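Local structure of NADPH-quinone reductase (Pediococcus pentosaceus ATCC 25745, 3HA2) at residues 3-8 / 56-61; 96-101 / 138-143; 89-94 / 131-136; 40-45 / 75-80. The protein probably acts as a flavin-dependent NAD(P)H–quinone oxidoreductase, this chain being its flavodoxin-like domain, of the kind that binds FMN. One frame throughout, in Å; residues are numbered along the deposited sequence.

Interaction 1 (3-8 / 56-61); sequences TLIIVA and ILEFPL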
# COMPACT_ATOMS: atom_id res chain seq x y z
N THR A 3 -24.42 1.96 -4.14
CA THR A 3 -23.07 1.38 -4.05
C THR A 3 -22.18 1.89 -5.17
O THR A 3 -22.60 1.94 -6.33
CB THR A 3 -23.13 -0.16 -4.12
OG1 THR A 3 -23.97 -0.64 -3.07
CG2 THR A 3 -21.75 -0.79 -3.97
N LEU A 4 -20.96 2.29 -4.80
CA LEU A 4 -19.97 2.73 -5.75
C LEU A 4 -18.84 1.71 -5.77
O LEU A 4 -18.24 1.42 -4.74
CB LEU A 4 -19.39 4.10 -5.30
CG LEU A 4 -18.27 4.72 -6.15
CD1 LEU A 4 -18.72 4.97 -7.60
CD2 LEU A 4 -17.78 6.02 -5.50
N ILE A 5 -18.56 1.17 -6.96
CA ILE A 5 -17.45 0.23 -7.11
C ILE A 5 -16.30 0.93 -7.84
O ILE A 5 -16.41 1.26 -9.02
CB ILE A 5 -17.90 -1.05 -7.83
CG1 ILE A 5 -19.12 -1.67 -7.12
CG2 ILE A 5 -16.74 -2.08 -7.87
CD1 ILE A 5 -19.71 -2.82 -7.90
N ILE A 6 -15.22 1.17 -7.09
CA ILE A 6 -14.00 1.77 -7.63
C ILE A 6 -13.14 0.64 -8.20
O ILE A 6 -12.58 -0.17 -7.45
CB ILE A 6 -13.16 2.48 -6.54
CG1 ILE A 6 -13.99 3.51 -5.77
CG2 ILE A 6 -11.90 3.12 -7.17
CD1 ILE A 6 -14.62 4.58 -6.64
N VAL A 7 -13.08 0.59 -9.52
CA VAL A 7 -12.43 -0.51 -10.23
C VAL A 7 -11.03 -0.06 -10.58
O VAL A 7 -10.83 0.72 -11.52
CB VAL A 7 -13.23 -0.92 -11.48
CG1 VAL A 7 -12.56 -2.09 -12.22
CG2 VAL A 7 -14.64 -1.29 -11.09
N ALA A 8 -10.06 -0.55 -9.80
CA ALA A 8 -8.68 -0.11 -9.91
C ALA A 8 -7.80 -1.20 -10.49
O ALA A 8 -6.76 -1.52 -9.93
CB ALA A 8 -8.14 0.35 -8.55
N ILE A 56 -16.90 0.21 -2.53
CA ILE A 56 -16.12 -1.00 -2.68
C ILE A 56 -14.88 -0.70 -3.52
O ILE A 56 -14.97 -0.13 -4.60
CB ILE A 56 -16.98 -2.10 -3.32
CG1 ILE A 56 -18.03 -2.57 -2.31
CG2 ILE A 56 -16.10 -3.24 -3.82
CD1 ILE A 56 -19.16 -3.40 -2.93
N LEU A 57 -13.72 -1.08 -3.00
CA LEU A 57 -12.50 -0.92 -3.78
C LEU A 57 -12.16 -2.28 -4.35
O LEU A 57 -11.99 -3.25 -3.61
CB LEU A 57 -11.35 -0.43 -2.92
CG LEU A 57 -11.66 0.79 -2.05
CD1 LEU A 57 -10.37 1.15 -1.29
CD2 LEU A 57 -12.20 1.98 -2.85
N GLU A 58 -12.06 -2.33 -5.67
CA GLU A 58 -11.92 -3.58 -6.42
C GLU A 58 -10.59 -3.56 -7.19
O GLU A 58 -10.40 -2.78 -8.15
CB GLU A 58 -13.11 -3.74 -7.36
CG GLU A 58 -13.08 -4.99 -8.20
CD GLU A 58 -14.43 -5.36 -8.75
OE1 GLU A 58 -15.47 -5.08 -8.09
OE2 GLU A 58 -14.46 -5.97 -9.84
N PHE A 59 -9.67 -4.44 -6.80
CA PHE A 59 -8.33 -4.40 -7.37
C PHE A 59 -7.59 -5.73 -7.28
O PHE A 59 -7.92 -6.57 -6.44
CB PHE A 59 -7.52 -3.30 -6.66
CG PHE A 59 -7.41 -3.48 -5.14
CD1 PHE A 59 -8.36 -2.92 -4.27
CD2 PHE A 59 -6.36 -4.21 -4.59
CE1 PHE A 59 -8.27 -3.10 -2.87
CE2 PHE A 59 -6.25 -4.38 -3.19
CZ PHE A 59 -7.21 -3.82 -2.34
N PRO A 60 -6.58 -5.92 -8.14
CA PRO A 60 -5.68 -7.08 -8.01
C PRO A 60 -4.59 -6.82 -6.98
O PRO A 60 -4.13 -5.69 -6.80
CB PRO A 60 -5.08 -7.20 -9.41
CG PRO A 60 -5.03 -5.80 -9.91
CD PRO A 60 -6.24 -5.09 -9.32
N LEU A 61 -4.18 -7.88 -6.30
CA LEU A 61 -3.15 -7.75 -5.28
C LEU A 61 -1.78 -7.71 -6.00
O LEU A 61 -1.41 -8.65 -6.73
CB LEU A 61 -3.26 -8.93 -4.32
CG LEU A 61 -2.43 -8.89 -3.05
CD1 LEU A 61 -3.04 -7.89 -2.07
CD2 LEU A 61 -2.29 -10.29 -2.42
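Two flat groups stand on opposite faces of the pair: the Glu58 carboxylate on the face with Ile5, Val7 and Ile56, and the Phe59 ring on that of Ile6 and Leu57. Ile5 CG2 comes to 3.3 Å from Glu58 OE1, well out of the carboxylate plane, while OE1 is hydrogen-bonded to Tyr160 OH. The Phe59 ring turns off from strand 3-7; Val99 lies over one of its faces, with Ile97 on the same side, and Leu70 also touches it. This is the parallel pairing of strands 3-7 and 54-60 at the centre of the flavodoxin-like fold (strand order 2-1-3-4-5). The segment axes run 25° apart at 4.7 Å. Four backbone bonds alternate in direction, from Ile56 N to Leu4 O (2.9 Å, 176° at the hydrogen) to Ala8 N on Glu58 O (2.8 Å), each donor nearly along the C=O axis. Trp73 of helix 68-77 packs on Ile6 and Leu57, which run alongside each other, CG1 to CD2 3.8 Å. At the other end Thr3 CG2, anti to its backbone N, meets Ile56 CD1 obliquely at 3.8 Å. Ala8 O is buried without a polar partner in the model and rests 3.7 Å from Pro60 CD.

Interaction 2 (96-101 / 138-143); sequences GIVVST and PILAVH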
# COMPACT_ATOMS: atom_id res chain seq x y z
N GLY A 96 -15.87 -1.63 1.51
CA GLY A 96 -15.65 -3.03 1.13
C GLY A 96 -14.43 -3.15 0.23
O GLY A 96 -14.00 -2.17 -0.40
N ILE A 97 -13.89 -4.35 0.17
CA ILE A 97 -12.70 -4.64 -0.61
C ILE A 97 -12.96 -5.91 -1.40
O ILE A 97 -13.30 -6.95 -0.82
CB ILE A 97 -11.46 -4.87 0.32
CG1 ILE A 97 -11.19 -3.62 1.19
CG2 ILE A 97 -10.23 -5.33 -0.51
CD1 ILE A 97 -10.73 -2.40 0.43
N VAL A 98 -12.85 -5.82 -2.73
CA VAL A 98 -12.86 -7.02 -3.58
C VAL A 98 -11.45 -7.16 -4.15
O VAL A 98 -11.09 -6.45 -5.08
CB VAL A 98 -13.92 -6.93 -4.70
CG1 VAL A 98 -13.89 -8.21 -5.61
CG2 VAL A 98 -15.32 -6.76 -4.08
N VAL A 99 -10.65 -8.04 -3.54
CA VAL A 99 -9.23 -8.16 -3.89
C VAL A 99 -8.94 -9.48 -4.58
O VAL A 99 -9.29 -10.54 -4.06
CB VAL A 99 -8.29 -7.93 -2.64
CG1 VAL A 99 -8.64 -8.89 -1.47
CG2 VAL A 99 -6.83 -8.05 -3.05
N SER A 100 -8.37 -9.42 -5.77
CA SER A 100 -8.14 -10.64 -6.53
C SER A 100 -6.66 -11.00 -6.51
O SER A 100 -5.79 -10.11 -6.45
CB SER A 100 -8.71 -10.51 -7.95
OG SER A 100 -8.05 -9.48 -8.64
N THR A 101 -6.38 -12.30 -6.47
CA THR A 101 -5.00 -12.78 -6.45
C THR A 101 -4.86 -13.93 -7.47
O THR A 101 -5.83 -14.60 -7.75
CB THR A 101 -4.56 -13.31 -5.04
OG1 THR A 101 -4.96 -14.67 -4.88
CG2 THR A 101 -5.14 -12.48 -3.91
N PRO A 138 -16.44 -7.35 5.91
CA PRO A 138 -15.50 -8.44 5.68
C PRO A 138 -15.02 -8.31 4.24
O PRO A 138 -15.77 -7.88 3.39
CB PRO A 138 -16.37 -9.69 5.83
CG PRO A 138 -17.50 -9.29 6.63
CD PRO A 138 -17.78 -7.85 6.27
N ILE A 139 -13.77 -8.66 3.99
CA ILE A 139 -13.14 -8.59 2.66
C ILE A 139 -13.63 -9.70 1.74
O ILE A 139 -13.78 -10.83 2.17
CB ILE A 139 -11.62 -8.74 2.84
CG1 ILE A 139 -11.09 -7.63 3.77
CG2 ILE A 139 -10.89 -8.76 1.47
CD1 ILE A 139 -9.80 -7.99 4.51
N LEU A 140 -13.89 -9.37 0.47
CA LEU A 140 -14.21 -10.42 -0.51
C LEU A 140 -12.92 -10.74 -1.26
O LEU A 140 -12.53 -9.99 -2.15
CB LEU A 140 -15.35 -9.98 -1.47
CG LEU A 140 -15.75 -11.05 -2.50
CD1 LEU A 140 -16.11 -12.35 -1.81
CD2 LEU A 140 -16.93 -10.56 -3.30
N ALA A 141 -12.26 -11.83 -0.87
CA ALA A 141 -11.01 -12.24 -1.55
C ALA A 141 -11.35 -13.18 -2.70
O ALA A 141 -12.15 -14.12 -2.53
CB ALA A 141 -10.03 -12.88 -0.55
N VAL A 142 -10.75 -12.92 -3.86
CA VAL A 142 -11.04 -13.65 -5.08
C VAL A 142 -9.73 -14.28 -5.55
O VAL A 142 -8.88 -13.60 -6.11
CB VAL A 142 -11.63 -12.70 -6.16
CG1 VAL A 142 -11.89 -13.44 -7.47
CG2 VAL A 142 -12.91 -12.03 -5.65
N HIS A 143 -9.60 -15.59 -5.35
CA HIS A 143 -8.34 -16.28 -5.62
C HIS A 143 -8.42 -17.14 -6.89
O HIS A 143 -9.21 -18.07 -6.96
CB HIS A 143 -7.97 -17.16 -4.43
CG HIS A 143 -7.68 -16.40 -3.18
ND1 HIS A 143 -8.52 -16.41 -2.09
CD2 HIS A 143 -6.62 -15.63 -2.83
CE1 HIS A 143 -8.00 -15.68 -1.12
NE2 HIS A 143 -6.85 -15.20 -1.54
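Beginning at Ile97, segment 96-101 pairs with 138-143 in parallel, the strand axes 17° apart at 4.6 Å. Ile97 O accepts Leu140 N at 2.8 Å, nearly along its C=O axis, and its side chain runs beside Ile139, with CG2 against CG2. The Tyr163 hydroxyl from helix 150-165 is bonded to both Ile97 N and Pro138 O, spanning the two segments where 135-143 is irregular. Val98 turns to the face of Leu140 and Val142 and uses both methyls: CG1, anti to the backbone N, crosses Val142 CG2 obliquely at 3.9 Å, and CG2 meets Leu140 CB at 4.1 Å. Leu140 packs on Tyr163 and Val142 on Leu156 of helix 150-165. Val99 faces the other way; its N binds Leu140 O at 3.0 Å, its O takes Val142 N, and CG1, set between backbone N and carbonyl carbon (chi1 55°), crosses Ile139 CG2 at 3.7 Å. In this flavodoxin-like sheet 135-143 is an outermost strand within the chain, its only strand neighbour there being 94-101. Ser100 CA makes a CA-H...O contact of 3.1 Å to Val142 O, which also receives Thr101 N in its carbonyl plane at 2.8 Å. Thr101 runs beside His143. Replacing His143 by an alanine would probably lose the ring's packing on Ile118 of helix 118-121 and its cover beside Thr101.

Interaction 3 (89-94 / 131-136); sequences ALEGKE and KTKMMY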
# COMPACT_ATOMS: atom_id res chain seq x y z
N ALA A 89 -16.34 13.26 5.64
CA ALA A 89 -17.34 13.08 4.59
C ALA A 89 -17.85 11.65 4.50
O ALA A 89 -19.00 11.42 4.10
CB ALA A 89 -16.77 13.52 3.25
N LEU A 90 -17.01 10.71 4.90
CA LEU A 90 -17.30 9.28 4.76
C LEU A 90 -17.97 8.65 5.96
O LEU A 90 -18.28 7.46 5.93
CB LEU A 90 -16.01 8.52 4.42
CG LEU A 90 -15.20 9.12 3.26
CD1 LEU A 90 -13.85 8.46 3.16
CD2 LEU A 90 -15.95 9.01 1.93
N GLU A 91 -18.22 9.44 7.01
CA GLU A 91 -18.74 8.89 8.27
C GLU A 91 -20.03 8.11 8.06
O GLU A 91 -20.97 8.64 7.48
CB GLU A 91 -18.98 9.99 9.30
CG GLU A 91 -19.46 9.45 10.65
CD GLU A 91 -19.58 10.52 11.72
OE1 GLU A 91 -19.44 11.73 11.39
OE2 GLU A 91 -19.82 10.15 12.88
N GLY A 92 -20.07 6.86 8.52
CA GLY A 92 -21.27 6.04 8.40
C GLY A 92 -21.39 5.23 7.10
O GLY A 92 -22.28 4.37 6.99
N LYS A 93 -20.54 5.52 6.12
CA LYS A 93 -20.52 4.74 4.88
C LYS A 93 -19.80 3.42 5.15
O LYS A 93 -19.04 3.31 6.13
CB LYS A 93 -19.84 5.52 3.74
CG LYS A 93 -20.52 6.84 3.40
CD LYS A 93 -19.76 7.62 2.30
CE LYS A 93 -20.32 9.02 2.13
NZ LYS A 93 -21.69 8.97 1.51
N GLU A 94 -20.06 2.42 4.32
CA GLU A 94 -19.43 1.11 4.45
C GLU A 94 -18.29 1.06 3.46
O GLU A 94 -18.42 1.58 2.35
CB GLU A 94 -20.42 -0.03 4.17
CG GLU A 94 -21.46 -0.21 5.28
CD GLU A 94 -22.60 -1.13 4.89
OE1 GLU A 94 -22.91 -1.24 3.70
OE2 GLU A 94 -23.20 -1.73 5.81
N LYS A 131 -10.30 5.37 10.86
CA LYS A 131 -9.96 6.78 10.96
C LYS A 131 -11.06 7.69 10.44
O LYS A 131 -11.31 8.77 11.00
CB LYS A 131 -8.66 7.06 10.23
CG LYS A 131 -8.15 8.52 10.35
CD LYS A 131 -7.73 8.83 11.78
CE LYS A 131 -6.87 10.08 11.83
NZ LYS A 131 -6.32 10.25 13.20
N THR A 132 -11.70 7.27 9.35
CA THR A 132 -12.70 8.08 8.68
C THR A 132 -14.12 7.78 9.16
O THR A 132 -15.09 8.29 8.59
CB THR A 132 -12.60 7.92 7.13
OG1 THR A 132 -12.69 6.53 6.79
CG2 THR A 132 -11.25 8.43 6.63
N LYS A 133 -14.24 6.93 10.19
CA LYS A 133 -15.53 6.57 10.80
C LYS A 133 -16.47 5.79 9.86
O LYS A 133 -17.70 5.90 9.95
CB LYS A 133 -16.25 7.80 11.38
CG LYS A 133 -15.38 8.63 12.33
CD LYS A 133 -16.13 9.84 12.92
CE LYS A 133 -15.19 10.60 13.86
NZ LYS A 133 -15.82 11.82 14.48
N MSE A 134 -15.86 5.03 8.95
CA MSE A 134 -16.58 4.11 8.07
C MSE A 134 -16.73 2.75 8.75
O MSE A 134 -15.98 2.43 9.67
CB MSE A 134 -15.80 3.94 6.76
CG MSE A 134 -15.68 5.20 5.95
SE MSE A 134 -14.69 4.84 4.30
CE MSE A 134 -16.19 4.22 3.18
N MSE A 135 -17.71 1.97 8.29
CA MSE A 135 -17.91 0.60 8.70
C MSE A 135 -17.17 -0.34 7.74
O MSE A 135 -17.51 -0.42 6.57
CB MSE A 135 -19.42 0.28 8.69
CG MSE A 135 -19.75 -1.19 8.78
SE MSE A 135 -19.22 -1.90 10.52
CE MSE A 135 -20.51 -0.95 11.66
N TYR A 136 -16.17 -1.04 8.24
CA TYR A 136 -15.37 -1.96 7.43
C TYR A 136 -16.08 -3.30 7.31
O TYR A 136 -16.40 -3.95 8.33
CB TYR A 136 -14.03 -2.17 8.13
CG TYR A 136 -12.95 -2.81 7.32
CD1 TYR A 136 -12.45 -2.19 6.16
CD2 TYR A 136 -12.36 -4.00 7.74
CE1 TYR A 136 -11.41 -2.74 5.43
CE2 TYR A 136 -11.28 -4.57 7.00
CZ TYR A 136 -10.84 -3.93 5.85
OH TYR A 136 -9.79 -4.44 5.14
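Lys93 NZ is the best-held polar atom, gripped by three carbonyls: a hydrogen bond to Asn52 O and weaker ones to Leu49 O and Leu50 O at the end of helix 42-50, where a positive charge is likely to be favoured. Bent at chi4, the lysine turns off from 131-136 while its backbone does the pairing. Lys93 O takes Met135 N at 2.9 Å in the carbonyl plane. One residue earlier, Gly92 N reaches Lys133 O at 2.9 Å, straight at the hydrogen (174°) but with the donor 33° above the carbonyl plane. Residues 90-93 form a type II turn, closed by Lys93 N on Leu90 O; the positive phi of Gly92 (88°), with psi near zero, would bring any CB up against Glu91 O. Its acceptor residue, Lys133, has positive phi as the C-prime residue of a Schellman motif ending helix 123-131. Met134, a selenomethionine, wedges between Leu90 and the backbone of Lys93 and Glu94: CG lies 3.7 Å from Leu90 CB, and chi3 bends CE to 3.6 Å from Glu94 O. At the exposed side Glu91 and Lys133 run alongside each other, CG to CB 3.7 Å, though OE2 and NZ stay 4.6 Å apart; the lysine makes a cation-pi contact with Tyr88. Glu94, salt-bridged to Arg54, pairs in parallel with Met135, so the contact joins the turn after helix 80-83 to the end of helix 123-131 just as strands 94-101 and 135-143 begin.

Interaction 4 (40-45 / 75-80); sequences FNVEQE and DTVMTT. With SO4 (sulfate ion), chain D.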
# COMPACT_ATOMS: atom_id res chain seq x y z
N PHE A 40 -7.90 10.81 -13.26
CA PHE A 40 -9.10 11.09 -12.46
C PHE A 40 -9.12 12.51 -11.92
O PHE A 40 -8.06 13.15 -11.74
CB PHE A 40 -9.28 10.09 -11.31
CG PHE A 40 -8.18 10.13 -10.28
CD1 PHE A 40 -8.25 11.02 -9.20
CD2 PHE A 40 -7.10 9.25 -10.36
CE1 PHE A 40 -7.24 11.06 -8.24
CE2 PHE A 40 -6.09 9.28 -9.38
CZ PHE A 40 -6.17 10.19 -8.33
N ASN A 41 -10.32 13.01 -11.67
CA ASN A 41 -10.52 14.38 -11.19
C ASN A 41 -10.99 14.30 -9.75
O ASN A 41 -11.99 13.63 -9.48
CB ASN A 41 -11.58 15.05 -12.04
CG ASN A 41 -11.82 16.47 -11.64
OD1 ASN A 41 -11.16 17.39 -12.13
ND2 ASN A 41 -12.77 16.68 -10.73
N VAL A 42 -10.31 14.99 -8.84
CA VAL A 42 -10.60 14.85 -7.41
C VAL A 42 -12.05 15.22 -7.08
O VAL A 42 -12.73 14.46 -6.37
CB VAL A 42 -9.60 15.65 -6.53
CG1 VAL A 42 -10.07 15.71 -5.05
CG2 VAL A 42 -8.21 15.02 -6.61
N GLU A 43 -12.49 16.38 -7.58
CA GLU A 43 -13.86 16.85 -7.34
C GLU A 43 -14.94 15.85 -7.80
O GLU A 43 -15.89 15.59 -7.06
CB GLU A 43 -14.07 18.24 -7.97
CG GLU A 43 -15.43 18.87 -7.67
CD GLU A 43 -15.59 20.26 -8.28
OE1 GLU A 43 -14.72 20.69 -9.09
OE2 GLU A 43 -16.59 20.94 -7.95
N GLN A 44 -14.78 15.29 -8.99
CA GLN A 44 -15.72 14.28 -9.49
C GLN A 44 -15.69 13.01 -8.64
O GLN A 44 -16.75 12.46 -8.35
CB GLN A 44 -15.51 13.95 -10.98
CG GLN A 44 -16.13 12.60 -11.47
CD GLN A 44 -17.68 12.52 -11.51
OE1 GLN A 44 -18.39 12.93 -10.57
NE2 GLN A 44 -18.20 11.94 -12.60
N GLU A 45 -14.50 12.56 -8.25
CA GLU A 45 -14.36 11.40 -7.38
C GLU A 45 -15.00 11.65 -6.01
O GLU A 45 -15.72 10.79 -5.47
CB GLU A 45 -12.89 10.99 -7.22
CG GLU A 45 -12.18 10.60 -8.54
CD GLU A 45 -12.77 9.35 -9.20
OE1 GLU A 45 -13.09 8.38 -8.46
OE2 GLU A 45 -12.89 9.33 -10.45
N ASP A 75 -4.40 8.87 -1.88
CA ASP A 75 -3.52 9.98 -1.46
C ASP A 75 -4.09 11.36 -1.84
O ASP A 75 -3.84 12.35 -1.16
CB ASP A 75 -2.12 9.83 -2.09
CG ASP A 75 -1.30 8.64 -1.53
OD1 ASP A 75 -1.72 8.03 -0.54
OD2 ASP A 75 -0.23 8.35 -2.11
N THR A 76 -4.82 11.41 -2.95
CA THR A 76 -5.21 12.69 -3.56
C THR A 76 -6.70 13.02 -3.34
O THR A 76 -7.05 14.17 -3.10
CB THR A 76 -4.86 12.69 -5.07
OG1 THR A 76 -3.48 12.31 -5.24
CG2 THR A 76 -5.02 14.06 -5.65
N VAL A 77 -7.56 12.01 -3.43
CA VAL A 77 -9.00 12.21 -3.26
C VAL A 77 -9.33 12.30 -1.77
O VAL A 77 -10.18 13.09 -1.36
CB VAL A 77 -9.83 11.06 -3.94
CG1 VAL A 77 -11.32 11.12 -3.55
CG2 VAL A 77 -9.69 11.13 -5.45
N MSE A 78 -8.67 11.46 -0.97
CA MSE A 78 -8.95 11.39 0.46
C MSE A 78 -8.07 12.39 1.19
O MSE A 78 -7.07 12.03 1.83
CB MSE A 78 -8.76 9.97 1.02
CG MSE A 78 -9.59 8.92 0.33
SE MSE A 78 -11.50 9.34 0.35
CE MSE A 78 -12.12 7.55 -0.20
N THR A 79 -8.42 13.66 1.09
CA THR A 79 -7.66 14.70 1.77
C THR A 79 -8.05 14.76 3.25
O THR A 79 -9.09 14.24 3.65
CB THR A 79 -7.89 16.08 1.14
OG1 THR A 79 -9.28 16.41 1.19
CG2 THR A 79 -7.40 16.09 -0.31
N THR A 80 -7.21 15.38 4.06
CA THR A 80 -7.54 15.67 5.45
C THR A 80 -8.85 16.43 5.53
O THR A 80 -9.72 16.08 6.34
CB THR A 80 -6.41 16.50 6.09
OG1 THR A 80 -5.21 15.73 6.02
CG2 THR A 80 -6.71 16.81 7.53
S SO4 D . -5.22 18.24 2.77
O1 SO4 D . -4.17 18.91 3.55
O2 SO4 D . -5.04 18.57 1.36
O3 SO4 D . -5.08 16.79 2.91
O4 SO4 D . -6.55 18.69 3.24
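Val77, the residue most buried here, places CG2 between the Phe40 ring and Glu45 CB. Its CG2 sits anti to the carbonyl carbon and lies 3.7 Å from Phe40 CE1 and equally 3.7 Å from Glu45 CB, the glutamate crossing it at about a right angle. Glu45 offers only its aliphatic base, since the bend at chi2 carries the carboxylate off to His34 NE2 and Trp73 NE1. Val42, in the first turn of helix 42-50, straddles the end of the other helix: CG2 meets Thr76 CG2 at 3.5 Å, closer than carbons normally come, and CG1 lies 4.1 Å from Val77 CA. At Val42 an alanine would remove both methyls and would probably loosen the packing on Thr76 and Val77. Thr76 CB also lies at the edge of the Phe40 ring, which meets Trp73 edge-to-face. Beyond Val77 the chain turns through Met78, whose O binds Trp63 NE1 of the second subunit, and Thr79 N-caps helix 80-83. A sulfate, probably from the crystallisation liquor, takes Thr80 N at 2.8 Å on its O3. The packing sets the first turn of helix 42-50 against the C-terminal end of helix 68-77, beside helix 80-83.

Interactions 1 and 2 are consecutive parts of one sheet, their centres 9 Å apart, because strands 54-60 and 94-101 are neighbours: probable hydrogen bonds link Leu57 N to Gly96 O and Leu61 N to Ser100 O, both 2.8 Å. The side chains of Pro60 and Ser100 each lie about 6 Å from a bound sulfate, not the one at Thr80 and probably from the crystallisation liquor, at the C-terminal end of these strands, consistent with the end where flavodoxin-like folds bind FMN. Interaction 3 joins the same two strands as interaction 2 at their other end, centres 19 Å apart. Interaction 4 lies outside the sheet; its Met78 SE is 3.8 Å from Leu90 CD1 of interaction 3, and their centres are 16 Å apart.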